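Long-range contacts in chorismate synthase (Aquifex aeolicus, PDB 1Q1L), which probably catalyses the last step of chorismate biosynthesis, eliminating phosphate from 5-enolpyruvylshikimate-3-phosphate with reduced FMN as cofactor: residues E38-E43 with R145-A150; G243-W248 with G309-G314; I263-G268 with V321-I326. One frame throughout, in Å; residues are numbered along the deposited sequence.

Interaction 1. Residues E38-E43 with R145-A150; sequences EEINHE and RVAVGA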
ATOM      1  N   GLU A  38     -25.336  -8.206 -16.823  1.00 37.41           N
ATOM      2  CA  GLU A  38     -25.664  -9.621 -17.005  1.00 39.69           C
ATOM      3  C   GLU A  38     -24.462 -10.523 -16.736  1.00 38.47           C
ATOM      4  O   GLU A  38     -24.600 -11.578 -16.123  1.00 37.66           O
ATOM      5  CB  GLU A  38     -26.204  -9.874 -18.415  1.00 42.37           C
ATOM      6  CG  GLU A  38     -26.325 -11.354 -18.798  1.00 48.89           C
ATOM      7  CD  GLU A  38     -26.931 -12.218 -17.696  1.00 52.37           C
ATOM      8  OE1 GLU A  38     -27.945 -11.804 -17.089  1.00 55.42           O
ATOM      9  OE2 GLU A  38     -26.399 -13.320 -17.442  1.00 54.06           O
ATOM     10  N   GLU A  39     -23.287 -10.110 -17.203  1.00 37.47           N
ATOM     11  CA  GLU A  39     -22.071 -10.885 -16.979  1.00 37.97           C
ATOM     12  C   GLU A  39     -21.812 -10.987 -15.480  1.00 37.73           C
ATOM     13  O   GLU A  39     -21.406 -12.035 -14.972  1.00 38.50           O
ATOM     14  CB  GLU A  39     -20.881 -10.211 -17.659  1.00 40.09           C
ATOM     15  CG  GLU A  39     -20.881 -10.338 -19.170  1.00 40.38           C
ATOM     16  CD  GLU A  39     -19.889  -9.406 -19.835  1.00 41.22           C
ATOM     17  OE1 GLU A  39     -19.250  -9.831 -20.822  1.00 41.46           O
ATOM     18  OE2 GLU A  39     -19.759  -8.246 -19.382  1.00 43.24           O
ATOM     19  N   ILE A  40     -22.054  -9.892 -14.770  1.00 36.26           N
ATOM     20  CA  ILE A  40     -21.844  -9.874 -13.333  1.00 34.82           C
ATOM     21  C   ILE A  40     -22.920 -10.711 -12.657  1.00 35.88           C
ATOM     22  O   ILE A  40     -22.622 -11.546 -11.800  1.00 35.15           O
ATOM     23  CB  ILE A  40     -21.882  -8.434 -12.784  1.00 33.73           C
ATOM     24  CG1 ILE A  40     -20.740  -7.623 -13.412  1.00 33.26           C
ATOM     25  CG2 ILE A  40     -21.773  -8.452 -11.264  1.00 31.26           C
ATOM     26  CD1 ILE A  40     -20.647  -6.182 -12.925  1.00 33.15           C
ATOM     27  N   ASN A  41     -24.170 -10.495 -13.054  1.00 35.89           N
ATOM     28  CA  ASN A  41     -25.281 -11.242 -12.482  1.00 36.07           C
ATOM     29  C   ASN A  41     -25.110 -12.744 -12.688  1.00 35.15           C
ATOM     30  O   ASN A  41     -25.446 -13.541 -11.813  1.00 35.31           O
ATOM     31  CB  ASN A  41     -26.606 -10.778 -13.096  1.00 39.25           C
ATOM     32  CG  ASN A  41     -26.904  -9.317 -12.803  1.00 39.24           C
ATOM     33  OD1 ASN A  41     -26.497  -8.784 -11.770  1.00 39.60           O
ATOM     34  ND2 ASN A  41     -27.634  -8.669 -13.703  1.00 40.20           N
ATOM     35  N   HIS A  42     -24.582 -13.139 -13.839  1.00 35.93           N
ATOM     36  CA  HIS A  42     -24.389 -14.561 -14.092  1.00 38.46           C
ATOM     37  C   HIS A  42     -23.542 -15.201 -12.992  1.00 37.73           C
ATOM     38  O   HIS A  42     -23.849 -16.296 -12.524  1.00 36.22           O
ATOM     39  CB  HIS A  42     -23.709 -14.798 -15.435  1.00 39.23           C
ATOM     40  CG  HIS A  42     -23.591 -16.249 -15.788  1.00 44.03           C
ATOM     41  ND1 HIS A  42     -22.547 -16.757 -16.527  1.00 45.43           N
ATOM     42  CD2 HIS A  42     -24.388 -17.303 -15.490  1.00 45.43           C
ATOM     43  CE1 HIS A  42     -22.702 -18.061 -16.669  1.00 45.17           C
ATOM     44  NE2 HIS A  42     -23.811 -18.417 -16.048  1.00 45.50           N
ATOM     45  N   GLU A  43     -22.473 -14.520 -12.580  1.00 36.65           N
ATOM     46  CA  GLU A  43     -21.612 -15.059 -11.530  1.00 35.29           C
ATOM     47  C   GLU A  43     -22.334 -15.047 -10.183  1.00 34.51           C
ATOM     48  O   GLU A  43     -22.199 -15.977  -9.389  1.00 32.98           O
ATOM     49  CB  GLU A  43     -20.306 -14.261 -11.431  1.00 35.15           C
ATOM     50  CG  GLU A  43     -19.388 -14.398 -12.633  1.00 36.23           C
ATOM     51  CD  GLU A  43     -18.984 -15.837 -12.914  1.00 38.79           C
ATOM     52  OE1 GLU A  43     -18.751 -16.595 -11.950  1.00 40.95           O
ATOM     53  OE2 GLU A  43     -18.883 -16.210 -14.103  1.00 40.87           O
ATOM     54  N   ARG A 145     -17.485 -10.022  -3.437  1.00 29.21           N
ATOM     55  CA  ARG A 145     -16.211 -10.504  -3.963  1.00 31.66           C
ATOM     56  C   ARG A 145     -16.424 -11.123  -5.331  1.00 29.95           C
ATOM     57  O   ARG A 145     -15.595 -10.979  -6.230  1.00 31.78           O
ATOM     58  CB  ARG A 145     -15.598 -11.562  -3.050  1.00 31.51           C
ATOM     59  CG  ARG A 145     -15.219 -11.103  -1.663  1.00 33.62           C
ATOM     60  CD  ARG A 145     -14.238 -12.110  -1.078  1.00 35.00           C
ATOM     61  NE  ARG A 145     -14.135 -12.053   0.373  1.00 34.36           N
ATOM     62  CZ  ARG A 145     -13.214 -12.712   1.066  1.00 34.42           C
ATOM     63  NH1 ARG A 145     -12.321 -13.466   0.431  1.00 31.88           N
ATOM     64  NH2 ARG A 145     -13.180 -12.618   2.388  1.00 34.80           N
ATOM     65  N   VAL A 146     -17.539 -11.828  -5.487  1.00 31.17           N
ATOM     66  CA  VAL A 146     -17.849 -12.470  -6.759  1.00 27.54           C
ATOM     67  C   VAL A 146     -18.143 -11.428  -7.839  1.00 28.33           C
ATOM     68  O   VAL A 146     -17.797 -11.620  -9.004  1.00 30.51           O
ATOM     69  CB  VAL A 146     -19.046 -13.451  -6.601  1.00 28.79           C
ATOM     70  CG1 VAL A 146     -19.533 -13.929  -7.961  1.00 27.37           C
ATOM     71  CG2 VAL A 146     -18.616 -14.650  -5.762  1.00 24.84           C
ATOM     72  N   ALA A 147     -18.767 -10.321  -7.454  1.00 27.46           N
ATOM     73  CA  ALA A 147     -19.080  -9.259  -8.414  1.00 28.01           C
ATOM     74  C   ALA A 147     -17.786  -8.615  -8.929  1.00 26.91           C
ATOM     75  O   ALA A 147     -17.628  -8.380 -10.131  1.00 28.57           O
ATOM     76  CB  ALA A 147     -19.984  -8.202  -7.757  1.00 25.15           C
ATOM     77  N   VAL A 148     -16.865  -8.312  -8.018  1.00 26.83           N
ATOM     78  CA  VAL A 148     -15.589  -7.724  -8.414  1.00 26.61           C
ATOM     79  C   VAL A 148     -14.852  -8.736  -9.285  1.00 26.74           C
ATOM     80  O   VAL A 148     -14.246  -8.380 -10.304  1.00 26.26           O
ATOM     81  CB  VAL A 148     -14.717  -7.376  -7.180  1.00 27.48           C
ATOM     82  CG1 VAL A 148     -13.284  -7.060  -7.611  1.00 25.92           C
ATOM     83  CG2 VAL A 148     -15.316  -6.171  -6.440  1.00 25.93           C
ATOM     84  N   GLY A 149     -14.918 -10.002  -8.880  1.00 26.92           N
ATOM     85  CA  GLY A 149     -14.265 -11.058  -9.631  1.00 25.57           C
ATOM     86  C   GLY A 149     -14.854 -11.252 -11.016  1.00 26.15           C
ATOM     87  O   GLY A 149     -14.138 -11.590 -11.964  1.00 27.57           O
ATOM     88  N   ALA A 150     -16.158 -11.041 -11.149  1.00 26.19           N
ATOM     89  CA  ALA A 150     -16.814 -11.189 -12.448  1.00 25.20           C
ATOM     90  C   ALA A 150     -16.212 -10.202 -13.437  1.00 26.12           C
ATOM     91  O   ALA A 150     -16.036 -10.513 -14.617  1.00 25.27           O
ATOM     92  CB  ALA A 150     -18.328 -10.947 -12.313  1.00 27.81           C
TER
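A150 presses its CB into helix 37-48 at I40 and E43, the middle of a helix-helix packing contact within the beta-alpha-beta sandwich of chorismate synthase. The two segments run closer to antiparallel than to parallel, their directions 135° apart and their axes approaching to 8.5 Å. Small residues on helix 142-157 allow this: the A150 CB lies 3.8 Å from I40 CA, practically on the backbone of the other helix. Beside it on the same helix as I40 stands E43, whose CG is 3.6 Å from A150 CB.

I40 uses its two branches separately. CG2, anti to the backbone N, reaches the A147 CB at 3.9 Å, whereas CG1, beside that N, runs past A150 at a looser 4.3 Å from its CB. L82 of strand 80-85 touches both I40 and A147, joining this apolar layer to the sheet.

E43 contributes carbon, not charge, to the interface. Its CG is anti to the carbonyl carbon (chi1 -67°), which brings it over A150, and the chain then bends at chi2 (-58°). The carboxylate finds its partners outside the two segments: OE1 forms salt bridges with both R46 and K153, and this double grip probably keeps the acid ionised. E39 likewise pairs with K154, adding a second charged link between the helices at the margin of the contact.

V146, which also touches R47, a predicted NADP(+)-binding residue, and V362 of helix 356-379, closes the row. Its CG1 fits against the first carbon of the glutamate side chain, V146 CG1 standing 3.6 Å from E43 CB and 3.7 Å from E43 O.

Interaction 2. Residues G243-W248 with G309-G314; sequences GSHIQW and GGITNG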
ATOM      1  N   GLY A 243       3.812 -12.556 -11.459  1.00 27.88           N
ATOM      2  CA  GLY A 243       4.280 -12.717 -10.098  1.00 27.25           C
ATOM      3  C   GLY A 243       5.780 -12.552 -10.196  1.00 29.07           C
ATOM      4  O   GLY A 243       6.300 -12.396 -11.298  1.00 30.24           O
ATOM      5  N   SER A 244       6.492 -12.592  -9.077  1.00 29.21           N
ATOM      6  CA  SER A 244       7.937 -12.422  -9.124  1.00 30.54           C
ATOM      7  C   SER A 244       8.621 -13.024  -7.914  1.00 31.23           C
ATOM      8  O   SER A 244       8.037 -13.132  -6.844  1.00 31.16           O
ATOM      9  CB  SER A 244       8.296 -10.935  -9.217  1.00 34.48           C
ATOM     10  OG  SER A 244       9.704 -10.749  -9.240  1.00 36.40           O
ATOM     11  N   HIS A 245       9.881 -13.399  -8.094  1.00 34.72           N
ATOM     12  CA  HIS A 245      10.671 -14.008  -7.033  1.00 35.65           C
ATOM     13  C   HIS A 245      11.524 -12.995  -6.272  1.00 35.96           C
ATOM     14  O   HIS A 245      12.080 -13.321  -5.230  1.00 36.87           O
ATOM     15  CB  HIS A 245      11.600 -15.046  -7.651  1.00 39.26           C
ATOM     16  CG  HIS A 245      12.629 -14.447  -8.559  1.00 39.53           C
ATOM     17  ND1 HIS A 245      13.875 -14.062  -8.118  1.00 42.41           N
ATOM     18  CD2 HIS A 245      12.561 -14.082  -9.861  1.00 40.63           C
ATOM     19  CE1 HIS A 245      14.532 -13.484  -9.108  1.00 40.42           C
ATOM     20  NE2 HIS A 245      13.757 -13.483 -10.177  1.00 43.21           N
ATOM     21  N   ILE A 246      11.624 -11.770  -6.782  1.00 36.80           N
ATOM     22  CA  ILE A 246      12.473 -10.760  -6.148  1.00 37.10           C
ATOM     23  C   ILE A 246      12.156 -10.353  -4.709  1.00 37.21           C
ATOM     24  O   ILE A 246      13.057  -9.961  -3.966  1.00 38.92           O
ATOM     25  CB  ILE A 246      12.579  -9.475  -7.025  1.00 37.25           C
ATOM     26  CG1 ILE A 246      11.236  -8.764  -7.121  1.00 37.26           C
ATOM     27  CG2 ILE A 246      13.044  -9.847  -8.427  1.00 36.80           C
ATOM     28  CD1 ILE A 246      11.350  -7.385  -7.759  1.00 39.30           C
ATOM     29  N   GLN A 247      10.893 -10.429  -4.310  1.00 36.09           N
ATOM     30  CA  GLN A 247      10.519 -10.082  -2.943  1.00 34.87           C
ATOM     31  C   GLN A 247       9.429 -11.062  -2.524  1.00 33.42           C
ATOM     32  O   GLN A 247       8.619 -11.484  -3.352  1.00 33.70           O
ATOM     33  CB  GLN A 247      10.018  -8.635  -2.868  1.00 35.20           C
ATOM     34  CG  GLN A 247      10.069  -8.005  -1.475  1.00 34.96           C
ATOM     35  CD  GLN A 247      11.492  -7.856  -0.931  1.00 37.79           C
ATOM     36  OE1 GLN A 247      12.446  -7.679  -1.686  1.00 41.66           O
ATOM     37  NE2 GLN A 247      11.627  -7.904   0.387  1.00 37.55           N
ATOM     38  N   TRP A 248       9.415 -11.423  -1.245  1.00 31.52           N
ATOM     39  CA  TRP A 248       8.467 -12.403  -0.731  1.00 30.68           C
ATOM     40  C   TRP A 248       7.008 -12.108  -1.063  1.00 31.17           C
ATOM     41  O   TRP A 248       6.264 -13.018  -1.438  1.00 27.70           O
ATOM     42  CB  TRP A 248       8.622 -12.559   0.791  1.00 31.84           C
ATOM     43  CG  TRP A 248       8.090 -11.400   1.574  1.00 32.64           C
ATOM     44  CD1 TRP A 248       8.680 -10.179   1.738  1.00 33.86           C
ATOM     45  CD2 TRP A 248       6.817 -11.322   2.229  1.00 33.55           C
ATOM     46  NE1 TRP A 248       7.854  -9.345   2.450  1.00 32.77           N
ATOM     47  CE2 TRP A 248       6.703 -10.020   2.765  1.00 33.02           C
ATOM     48  CE3 TRP A 248       5.762 -12.225   2.415  1.00 33.21           C
ATOM     49  CZ2 TRP A 248       5.574  -9.595   3.472  1.00 32.86           C
ATOM     50  CZ3 TRP A 248       4.638 -11.805   3.119  1.00 34.19           C
ATOM     51  CH2 TRP A 248       4.555 -10.498   3.640  1.00 35.96           C
ATOM     52  N   GLY A 309       8.908 -21.204  -8.311  1.00 37.11           N
ATOM     53  CA  GLY A 309       9.690 -20.149  -7.685  1.00 37.80           C
ATOM     54  C   GLY A 309       9.030 -18.784  -7.589  1.00 38.45           C
ATOM     55  O   GLY A 309       9.696 -17.760  -7.743  1.00 39.35           O
ATOM     56  N   GLY A 310       7.726 -18.764  -7.337  1.00 37.23           N
ATOM     57  CA  GLY A 310       7.020 -17.503  -7.208  1.00 36.21           C
ATOM     58  C   GLY A 310       6.497 -16.907  -8.503  1.00 33.71           C
ATOM     59  O   GLY A 310       5.819 -15.882  -8.484  1.00 32.22           O
ATOM     60  N   ILE A 311       6.793 -17.554  -9.626  1.00 32.39           N
ATOM     61  CA  ILE A 311       6.350 -17.060 -10.926  1.00 32.15           C
ATOM     62  C   ILE A 311       5.497 -18.104 -11.652  1.00 32.55           C
ATOM     63  O   ILE A 311       5.713 -19.307 -11.477  1.00 30.33           O
ATOM     64  CB  ILE A 311       7.575 -16.714 -11.807  1.00 35.28           C
ATOM     65  CG1 ILE A 311       8.487 -15.723 -11.075  1.00 36.18           C
ATOM     66  CG2 ILE A 311       7.125 -16.121 -13.116  1.00 38.01           C
ATOM     67  CD1 ILE A 311       9.833 -15.513 -11.761  1.00 37.10           C
ATOM     68  N   THR A 312       4.534 -17.649 -12.461  1.00 30.32           N
ATOM     69  CA  THR A 312       3.694 -18.575 -13.218  1.00 29.30           C
ATOM     70  C   THR A 312       4.511 -19.319 -14.276  1.00 32.52           C
ATOM     71  O   THR A 312       5.486 -18.777 -14.819  1.00 27.51           O
ATOM     72  CB  THR A 312       2.515 -17.867 -13.920  1.00 29.65           C
ATOM     73  OG1 THR A 312       2.998 -16.760 -14.691  1.00 27.83           O
ATOM     74  CG2 THR A 312       1.502 -17.382 -12.888  1.00 28.47           C
ATOM     75  N   ASN A 313       4.060 -20.545 -14.563  1.00 30.46           N
ATOM     76  CA  ASN A 313       4.678 -21.504 -15.494  1.00 33.46           C
ATOM     77  C   ASN A 313       4.267 -21.498 -16.955  1.00 30.57           C
ATOM     78  O   ASN A 313       5.035 -21.893 -17.830  1.00 31.05           O
ATOM     79  CB  ASN A 313       4.405 -22.935 -14.998  1.00 31.34           C
ATOM     80  CG  ASN A 313       5.637 -23.610 -14.514  1.00 37.79           C
ATOM     81  OD1 ASN A 313       5.599 -24.751 -14.054  1.00 37.66           O
ATOM     82  ND2 ASN A 313       6.757 -22.909 -14.612  1.00 40.60           N
ATOM     83  N   GLY A 314       3.036 -21.103 -17.214  1.00 30.33           N
ATOM     84  CA  GLY A 314       2.542 -21.150 -18.566  1.00 28.45           C
ATOM     85  C   GLY A 314       1.634 -22.359 -18.531  1.00 29.53           C
ATOM     86  O   GLY A 314       0.756 -22.501 -19.369  1.00 33.28           O
TER
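H245 lays the edge of its imidazole against the tip of I311, with CD2 3.6 Å from I311 CD1 and the methyl near the ring plane. The two side chains lie side by side and point the same way. At H245, chi1 (65°) puts CG between the backbone N and the carbonyl carbon, and chi2 (91°) sets the turn of the ring; I246 CG2 rests over one ring face, offset toward the rim. Closer to the backbone, H245 CB packs 3.3 Å from G309 O.

I311 also works through its middle carbon, CG1 meeting S244 CA at 3.9 Å, in the loop that precedes helix 252-261. Next to it the backbones come together at two glycines. A side chain on G243 would collide with G310 O, and the backbone angles of G243 and G310 would themselves jam a CB against the preceding carbonyl.

S244 directs its CB away from the 309-314 segment. Its OG accepts a nearly straight bond from I246 N (3.3 Å, 169°), forming an ST turn, and is also hydrogen-bonded to Y125 OH of the second subunit. The loop is thereby tied into the tetramer, where I246 O also receives R136 of the second subunit, a residue predicted to bind FMN.

S244 N and G310 O approach to 3.4 Å at a poor angle, and the two segments share no hydrogen bond. The chemistry therefore implies a contact made by shape: a ring edge, an aliphatic branch and bare glycine backbone, while backbone bonds tie S244 to R250, G310 to I252 at the start of helix 252-261, and T312 to G241 and L242.

Interaction 3. Residues I263-G268 with V321-I326; sequences IQAIKG and VAMKPI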
ATOM      1  N   ILE A 263     -11.121 -16.458   2.179  1.00 27.27           N
ATOM      2  CA  ILE A 263     -12.534 -16.812   2.023  1.00 27.54           C
ATOM      3  C   ILE A 263     -13.025 -17.461   3.323  1.00 27.92           C
ATOM      4  O   ILE A 263     -12.328 -18.275   3.929  1.00 25.55           O
ATOM      5  CB  ILE A 263     -12.739 -17.792   0.838  1.00 26.51           C
ATOM      6  CG1 ILE A 263     -12.253 -17.141  -0.458  1.00 25.93           C
ATOM      7  CG2 ILE A 263     -14.215 -18.171   0.707  1.00 27.22           C
ATOM      8  CD1 ILE A 263     -12.198 -18.097  -1.651  1.00 24.73           C
ATOM      9  N   GLN A 264     -14.221 -17.088   3.759  1.00 29.42           N
ATOM     10  CA  GLN A 264     -14.774 -17.637   4.989  1.00 32.74           C
ATOM     11  C   GLN A 264     -14.782 -19.163   4.978  1.00 31.40           C
ATOM     12  O   GLN A 264     -15.086 -19.775   3.959  1.00 29.61           O
ATOM     13  CB  GLN A 264     -16.202 -17.129   5.199  1.00 37.23           C
ATOM     14  CG  GLN A 264     -16.944 -17.850   6.318  1.00 45.69           C
ATOM     15  CD  GLN A 264     -18.367 -17.354   6.494  1.00 51.13           C
ATOM     16  OE1 GLN A 264     -19.129 -17.891   7.296  1.00 54.16           O
ATOM     17  NE2 GLN A 264     -18.731 -16.318   5.741  1.00 54.19           N
ATOM     18  N   ALA A 265     -14.439 -19.754   6.121  1.00 29.75           N
ATOM     19  CA  ALA A 265     -14.411 -21.206   6.300  1.00 32.07           C
ATOM     20  C   ALA A 265     -13.241 -21.942   5.654  1.00 31.94           C
ATOM     21  O   ALA A 265     -13.080 -23.148   5.869  1.00 33.23           O
ATOM     22  CB  ALA A 265     -15.731 -21.824   5.820  1.00 28.68           C
ATOM     23  N   ILE A 266     -12.431 -21.246   4.865  1.00 31.35           N
ATOM     24  CA  ILE A 266     -11.292 -21.894   4.217  1.00 29.58           C
ATOM     25  C   ILE A 266     -10.145 -22.077   5.204  1.00 32.47           C
ATOM     26  O   ILE A 266      -9.651 -21.110   5.785  1.00 33.54           O
ATOM     27  CB  ILE A 266     -10.782 -21.085   3.008  1.00 28.37           C
ATOM     28  CG1 ILE A 266     -11.894 -20.943   1.963  1.00 28.28           C
ATOM     29  CG2 ILE A 266      -9.569 -21.775   2.388  1.00 25.06           C
ATOM     30  CD1 ILE A 266     -12.506 -22.263   1.522  1.00 28.27           C
ATOM     31  N   LYS A 267      -9.713 -23.320   5.386  1.00 32.06           N
ATOM     32  CA  LYS A 267      -8.634 -23.608   6.325  1.00 31.15           C
ATOM     33  C   LYS A 267      -7.384 -24.197   5.685  1.00 30.44           C
ATOM     34  O   LYS A 267      -6.374 -24.403   6.359  1.00 31.44           O
ATOM     35  CB  LYS A 267      -9.151 -24.544   7.421  1.00 32.79           C
ATOM     36  CG  LYS A 267     -10.050 -23.851   8.443  1.00 35.54           C
ATOM     37  CD  LYS A 267      -9.211 -22.917   9.293  1.00 39.75           C
ATOM     38  CE  LYS A 267     -10.016 -22.201  10.343  1.00 41.65           C
ATOM     39  NZ  LYS A 267      -9.136 -21.256  11.077  1.00 42.63           N
ATOM     40  N   GLY A 268      -7.446 -24.477   4.390  1.00 29.90           N
ATOM     41  CA  GLY A 268      -6.282 -25.039   3.733  1.00 29.27           C
ATOM     42  C   GLY A 268      -6.199 -24.683   2.270  1.00 27.21           C
ATOM     43  O   GLY A 268      -7.218 -24.508   1.601  1.00 26.58           O
ATOM     44  N   VAL A 321      -8.438 -26.122  -2.491  1.00 26.98           N
ATOM     45  CA  VAL A 321      -8.935 -25.383  -1.342  1.00 27.40           C
ATOM     46  C   VAL A 321      -9.825 -26.198  -0.414  1.00 29.29           C
ATOM     47  O   VAL A 321     -10.766 -26.857  -0.857  1.00 30.81           O
ATOM     48  CB  VAL A 321      -9.715 -24.140  -1.838  1.00 28.45           C
ATOM     49  CG1 VAL A 321     -10.058 -23.226  -0.682  1.00 25.49           C
ATOM     50  CG2 VAL A 321      -8.885 -23.406  -2.894  1.00 27.88           C
ATOM     51  N   ALA A 322      -9.534 -26.120   0.883  1.00 29.08           N
ATOM     52  CA  ALA A 322     -10.285 -26.866   1.890  1.00 29.68           C
ATOM     53  C   ALA A 322     -11.199 -25.979   2.726  1.00 30.95           C
ATOM     54  O   ALA A 322     -10.754 -24.993   3.330  1.00 30.17           O
ATOM     55  CB  ALA A 322      -9.314 -27.616   2.795  1.00 26.73           C
HETATM   56  N   MSE A 323     -12.481 -26.330   2.759  1.00 30.98           N
HETATM   57  CA  MSE A 323     -13.465 -25.576   3.530  1.00 32.37           C
HETATM   58  C   MSE A 323     -13.952 -26.412   4.712  1.00 34.21           C
HETATM   59  O   MSE A 323     -14.428 -27.530   4.529  1.00 32.93           O
HETATM   60  CB  MSE A 323     -14.660 -25.210   2.652  1.00 32.97           C
HETATM   61  CG  MSE A 323     -15.673 -24.340   3.361  1.00 34.52           C
HETATM   62 SE   MSE A 323     -17.338 -24.245   2.420  1.00 40.63          SE
HETATM   63  CE  MSE A 323     -18.187 -25.775   3.262  1.00 40.93           C
ATOM     64  N   LYS A 324     -13.837 -25.870   5.920  1.00 34.47           N
ATOM     65  CA  LYS A 324     -14.264 -26.596   7.110  1.00 37.21           C
ATOM     66  C   LYS A 324     -15.784 -26.630   7.184  1.00 39.11           C
ATOM     67  O   LYS A 324     -16.464 -25.839   6.528  1.00 37.73           O
ATOM     68  CB  LYS A 324     -13.708 -25.935   8.370  1.00 35.30           C
ATOM     69  CG  LYS A 324     -14.429 -24.660   8.782  1.00 37.75           C
ATOM     70  CD  LYS A 324     -13.860 -24.116  10.085  1.00 39.31           C
ATOM     71  CE  LYS A 324     -14.822 -23.141  10.768  1.00 43.33           C
ATOM     72  NZ  LYS A 324     -15.113 -21.929   9.958  1.00 46.81           N
ATOM     73  N   PRO A 325     -16.338 -27.556   7.984  1.00 42.55           N
ATOM     74  CA  PRO A 325     -17.787 -27.684   8.138  1.00 46.06           C
ATOM     75  C   PRO A 325     -18.396 -26.375   8.630  1.00 51.37           C
ATOM     76  O   PRO A 325     -17.877 -25.739   9.549  1.00 50.28           O
ATOM     77  CB  PRO A 325     -17.931 -28.800   9.170  1.00 44.47           C
ATOM     78  CG  PRO A 325     -16.703 -29.610   8.974  1.00 42.90           C
ATOM     79  CD  PRO A 325     -15.643 -28.557   8.810  1.00 42.63           C
ATOM     80  N   ILE A 326     -19.501 -25.988   8.009  1.00 56.74           N
ATOM     81  CA  ILE A 326     -20.204 -24.763   8.349  1.00 63.43           C
ATOM     82  C   ILE A 326     -20.887 -24.878   9.721  1.00 67.47           C
ATOM     83  O   ILE A 326     -21.226 -25.975  10.158  1.00 68.04           O
ATOM     84  CB  ILE A 326     -21.217 -24.434   7.216  1.00 65.25           C
ATOM     85  CG1 ILE A 326     -20.887 -23.059   6.626  1.00 66.69           C
ATOM     86  CG2 ILE A 326     -22.652 -24.552   7.716  1.00 63.94           C
ATOM     87  CD1 ILE A 326     -19.453 -22.935   6.130  1.00 67.84           C
TER
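Strands 266-271 and 317-323 pair antiparallel through a non-hydrogen-bonded pair, I266 with M323, and a hydrogen-bonded pair, G268 with A322, with a classic beta bulge between them where K267 and G268 both face A322. The pairing lies at one side of the five-stranded antiparallel sheet, which G268 extends into a strand of the second subunit. Three backbone bonds hold it: K267 N to A322 O, A322 N to G268 O, and K324 N to A265 O, the last at 2.8 Å. A265 sits in a type II turn from I263 to I266, and that last bond links two parts of the predicted FMN site, Q264 and A265 with K324 to I326.

I266 and V321 cross at about a right angle. With CG1 beside the backbone N (chi1 -60°) and CD1 folded back at chi2 (-54°), I266 brings both CG2 and CD1 to 3.4 Å from V321 CG1, tighter than usual carbon contact. The same I266 CD1 lies 3.8 Å from CB of selenomethionine M323. An alanine at I266 would probably leave V321 CG1 without these two neighbours and open a gap beside M323 CB.

The methyl of A265 lodges against M323, whose CG, anti to the backbone N (chi1 -176°), stands 3.5 Å from A265 CB. I326, poorly ordered, adds CD1 to the same methyl.

Across the strands the two lysines touch through aliphatic carbon while their amines diverge. K267 NZ is bound by the carbonyls of L304 and T307 of the second subunit, whereas K324 NZ lies 3.8 Å from A265 CA. K267 NZ and K324 NZ stay 6.1 Å apart. Lower in the chains, K324 CD meets K267 CG at 4.2 Å.

From the N terminus, interaction 1 forms first, closing a loop of about a hundred residues that includes strands 64-68 and 80-85 and bringing helix 37-48 onto helix 142-157. It is complete before the other two begin. Interactions 2 and 3 then cross: 243-248 and 263-268 pass in order, and their partners 309-314 and 321-326 follow in the same order. Helix 252-261 connects the two first segments. Interaction 3 joins strands of the five-stranded sheet, while interaction 2, about 16 Å away between nearest atoms, ties the loop before helix 252-261 to G309-T312. Interactions 1 and 3 touch, R145 NH1 packing 3.7 Å from I263 N, and both 2 and 3 meet the second subunit.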